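Long-range contact in PKS_KS domain-containing protein (PDB 6SMO), which probably acts as a beta-ketoacyl-ACP synthase, a condensing enzyme of the thiolase-like superfamily, and is seen here with a pentaoxododecanal chain bound in its pocket: residues A128-D133 / H369-A374. Sequence-based numbering, arbitrary orientation.
Sequences ATAIAD and HALAAA. With LKZ (3,5,7,9,11-pentakis(oxidanylidene)dodecanal), chain H.
Thr129 and Ala372 bring the two backbones to 5.4 Å, CA to CA, where the loop that leaves strand 123-128 passes the start of helix 372-388; no hydrogen bond joins the two segments, and the meeting is one of alanine methyls and aliphatic branches, partly against main chain. Ala372 sets its methyl against the other main chain, with CB 3.7 Å from Ala130 N and about as near to the carbonyl carbon of Thr129. Ala130 returns the approach: its CB lies 4.1 Å from Leu371 CB, and the same methyl also meets Ala372 CB. Farther along, Ile131 and Leu371 touch by single branches, CG2 of the isoleucine to CD1 of the leucine at 4.3 Å. Leu371 CG, anti to its own carbonyl carbon (chi1 -38°), carries both branches from beside the backbone N, CD1 going to Ile131 and CD2 to the ligand. The thiolase-like fold illustrates how a loop and the turn leading into a helix, from distant parts of one chain, 236 residues apart here, are drawn together to line a ligand pocket; Ala130, Ile131, His369 and Leu371 all border the bound polyketone. Along that ligand, Ile131 CG2 lies beside C6, Ala130 CB faces C8 at 3.7 Å, and Leu371 CD2 approaches O19. His369 comes to the same oxygen obliquely to its ring plane, NE2 being the nearest ring atom at 2.9 Å, and Phe258 packs against the ring edge-to-face. The first loop has its own internal brace, an ST motif in which Ala132 N donates to Thr129 OG1 over 3.0 Å with an N-H...O angle of 135°. Glu219 receives the backbone N-H groups of Ala130 and Ile131 on its two carboxylate oxygens, while Trp133 of the partner chain, a Ketoacyl_synth_N domain-containing protein, packs on Ile131.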
ATOM      1  N   ALA B 128       3.921   4.312  -6.827  1.00 33.03           N
ATOM      2  CA  ALA B 128       3.174   3.963  -5.595  1.00 33.36           C
ATOM      3  C   ALA B 128       2.286   5.136  -5.163  1.00 33.53           C
ATOM      4  O   ALA B 128       2.505   6.266  -5.645  1.00 33.30           O
ATOM      5  CB  ALA B 128       4.145   3.586  -4.505  1.00 33.51           C
ATOM      6  N   THR B 129       1.321   4.861  -4.283  1.00 33.77           N
ATOM      7  CA  THR B 129       0.382   5.856  -3.699  1.00 33.96           C
ATOM      8  C   THR B 129      -0.255   5.265  -2.438  1.00 34.50           C
ATOM      9  O   THR B 129      -0.403   4.030  -2.380  1.00 34.48           O
ATOM     10  CB  THR B 129      -0.690   6.272  -4.715  1.00 33.84           C
ATOM     11  OG1 THR B 129      -1.320   7.458  -4.230  1.00 33.25           O
ATOM     12  CG2 THR B 129      -1.729   5.200  -4.959  1.00 33.86           C
ATOM     13  N   ALA B 130      -0.642   6.122  -1.499  1.00 35.40           N
ATOM     14  CA  ALA B 130      -1.321   5.683  -0.264  1.00 35.83           C
ATOM     15  C   ALA B 130      -2.843   5.756  -0.454  1.00 36.54           C
ATOM     16  O   ALA B 130      -3.508   4.794  -0.059  1.00 36.38           O
ATOM     17  CB  ALA B 130      -0.853   6.531   0.888  1.00 36.03           C
ATOM     18  N   ILE B 131      -3.363   6.826  -1.073  1.00 37.43           N
ATOM     19  CA  ILE B 131      -4.842   6.987  -1.248  1.00 38.29           C
ATOM     20  C   ILE B 131      -5.223   7.210  -2.714  1.00 38.61           C
ATOM     21  O   ILE B 131      -6.411   7.348  -2.973  1.00 38.60           O
ATOM     22  CB  ILE B 131      -5.398   8.134  -0.383  1.00 39.01           C
ATOM     23  CG1 ILE B 131      -5.304   9.475  -1.106  1.00 39.31           C
ATOM     24  CG2 ILE B 131      -4.734   8.188   0.973  1.00 39.46           C
ATOM     25  CD1 ILE B 131      -5.181  10.650  -0.185  1.00 39.64           C
ATOM     26  N   ALA B 132      -4.251   7.299  -3.616  1.00 38.94           N
ATOM     27  CA  ALA B 132      -4.475   7.528  -5.065  1.00 39.73           C
ATOM     28  C   ALA B 132      -5.364   8.768  -5.256  1.00 40.67           C
ATOM     29  O   ALA B 132      -5.074   9.794  -4.609  1.00 41.16           O
ATOM     30  CB  ALA B 132      -5.063   6.286  -5.690  1.00 39.40           C
ATOM     31  N   ASP B 133      -6.406   8.681  -6.095  1.00 41.90           N
ATOM     32  CA  ASP B 133      -7.315   9.812  -6.429  1.00 42.85           C
ATOM     33  C   ASP B 133      -8.522   9.787  -5.480  1.00 43.34           C
ATOM     34  O   ASP B 133      -9.663   9.696  -5.973  1.00 43.25           O
ATOM     35  CB  ASP B 133      -7.731   9.759  -7.902  1.00 43.92           C
ATOM     36  CG  ASP B 133      -8.425  11.018  -8.397  1.00 44.90           C
ATOM     37  OD1 ASP B 133      -8.012  12.120  -7.981  1.00 45.48           O
ATOM     38  OD2 ASP B 133      -9.375  10.887  -9.193  1.00 45.73           O
ATOM     39  N   HIS B 369       4.268  16.529   5.045  1.00 32.05           N
ATOM     40  CA  HIS B 369       4.120  15.066   4.840  1.00 31.85           C
ATOM     41  C   HIS B 369       3.182  14.758   3.670  1.00 31.85           C
ATOM     42  O   HIS B 369       1.989  15.006   3.789  1.00 32.00           O
ATOM     43  CB  HIS B 369       3.686  14.407   6.156  1.00 31.57           C
ATOM     44  CG  HIS B 369       3.951  12.941   6.228  1.00 31.17           C
ATOM     45  ND1 HIS B 369       4.357  12.214   5.146  1.00 30.75           N
ATOM     46  CD2 HIS B 369       3.837  12.062   7.238  1.00 30.96           C
ATOM     47  CE1 HIS B 369       4.495  10.957   5.485  1.00 30.68           C
ATOM     48  NE2 HIS B 369       4.190  10.843   6.758  1.00 30.84           N
ATOM     49  N   ALA B 370       3.729  14.160   2.613  1.00 31.88           N
ATOM     50  CA  ALA B 370       2.993  13.793   1.383  1.00 31.80           C
ATOM     51  C   ALA B 370       2.723  12.287   1.372  1.00 31.54           C
ATOM     52  O   ALA B 370       2.513  11.751   0.296  1.00 31.41           O
ATOM     53  CB  ALA B 370       3.761  14.236   0.167  1.00 31.86           C
ATOM     54  N   LEU B 371       2.793  11.654   2.541  1.00 31.24           N
ATOM     55  CA  LEU B 371       2.525  10.205   2.732  1.00 31.10           C
ATOM     56  C   LEU B 371       3.502   9.389   1.889  1.00 31.06           C
ATOM     57  O   LEU B 371       4.697   9.471   2.154  1.00 31.53           O
ATOM     58  CB  LEU B 371       1.061   9.861   2.437  1.00 31.21           C
ATOM     59  CG  LEU B 371       0.019  10.887   2.883  1.00 31.38           C
ATOM     60  CD1 LEU B 371      -1.382  10.360   2.654  1.00 31.42           C
ATOM     61  CD2 LEU B 371       0.203  11.275   4.337  1.00 31.34           C
ATOM     62  N   ALA B 372       2.987   8.593   0.952  1.00 30.82           N
ATOM     63  CA  ALA B 372       3.819   7.757   0.060  1.00 30.68           C
ATOM     64  C   ALA B 372       4.742   8.649  -0.771  1.00 30.64           C
ATOM     65  O   ALA B 372       5.922   8.315  -0.900  1.00 31.18           O
ATOM     66  CB  ALA B 372       2.922   6.955  -0.839  1.00 30.47           C
ATOM     67  N   ALA B 373       4.233   9.789  -1.241  1.00 30.56           N
ATOM     68  CA  ALA B 373       5.009  10.728  -2.079  1.00 30.68           C
ATOM     69  C   ALA B 373       6.242  11.273  -1.342  1.00 30.71           C
ATOM     70  O   ALA B 373       7.233  11.537  -2.015  1.00 30.92           O
ATOM     71  CB  ALA B 373       4.118  11.818  -2.608  1.00 30.76           C
ATOM     72  N   ALA B 374       6.166  11.449  -0.020  1.00 30.66           N
ATOM     73  CA  ALA B 374       7.273  11.982   0.805  1.00 30.58           C
ATOM     74  C   ALA B 374       8.515  11.099   0.678  1.00 30.36           C
ATOM     75  O   ALA B 374       9.599  11.655   0.635  1.00 30.57           O
ATOM     76  CB  ALA B 374       6.836  12.067   2.242  1.00 30.69           C
TER
HETATM   77  C4  LKZ H 501      -7.104   8.400   4.981  1.00 56.67           C
HETATM   78  C5  LKZ H 501      -6.550   7.050   4.604  1.00 55.90           C
HETATM   79  C6  LKZ H 501      -5.261   7.025   3.777  1.00 54.13           C
HETATM   80  C7  LKZ H 501      -4.138   6.498   4.644  1.00 53.98           C
HETATM   81  C8  LKZ H 501      -2.745   6.285   4.038  1.00 53.57           C
HETATM   82  C10 LKZ H 501       1.266   7.184   7.268  1.00 50.39           C
HETATM   83  C22 LKZ H 501      -8.216   8.735   4.007  1.00 57.45           C
HETATM   84  C11 LKZ H 501       1.721   8.186   6.237  1.00 49.00           C
HETATM   85  O19 LKZ H 501       1.731   9.385   6.451  1.00 50.76           O
HETATM   86  C3  LKZ H 501       0.320   6.283   6.498  1.00 51.25           C
HETATM   87  O23 LKZ H 501       0.484   5.075   6.494  1.00 51.50           O
HETATM   88  C2  LKZ H 501      -0.748   6.962   5.629  1.00 52.69           C
HETATM   89  C9  LKZ H 501      -1.804   5.943   5.196  1.00 53.28           C
HETATM   90  O20 LKZ H 501      -1.964   4.907   5.811  1.00 54.56           O
HETATM   91  O21 LKZ H 501      -4.335   6.299   5.822  1.00 53.48           O
HETATM   92  O22 LKZ H 501      -7.140   6.033   4.932  1.00 56.92           O
HETATM   93  O24 LKZ H 501      -9.392   8.518   4.258  1.00 58.84           O
HETATM   94  C23 LKZ H 501      -7.779   9.362   2.697  1.00 57.56           C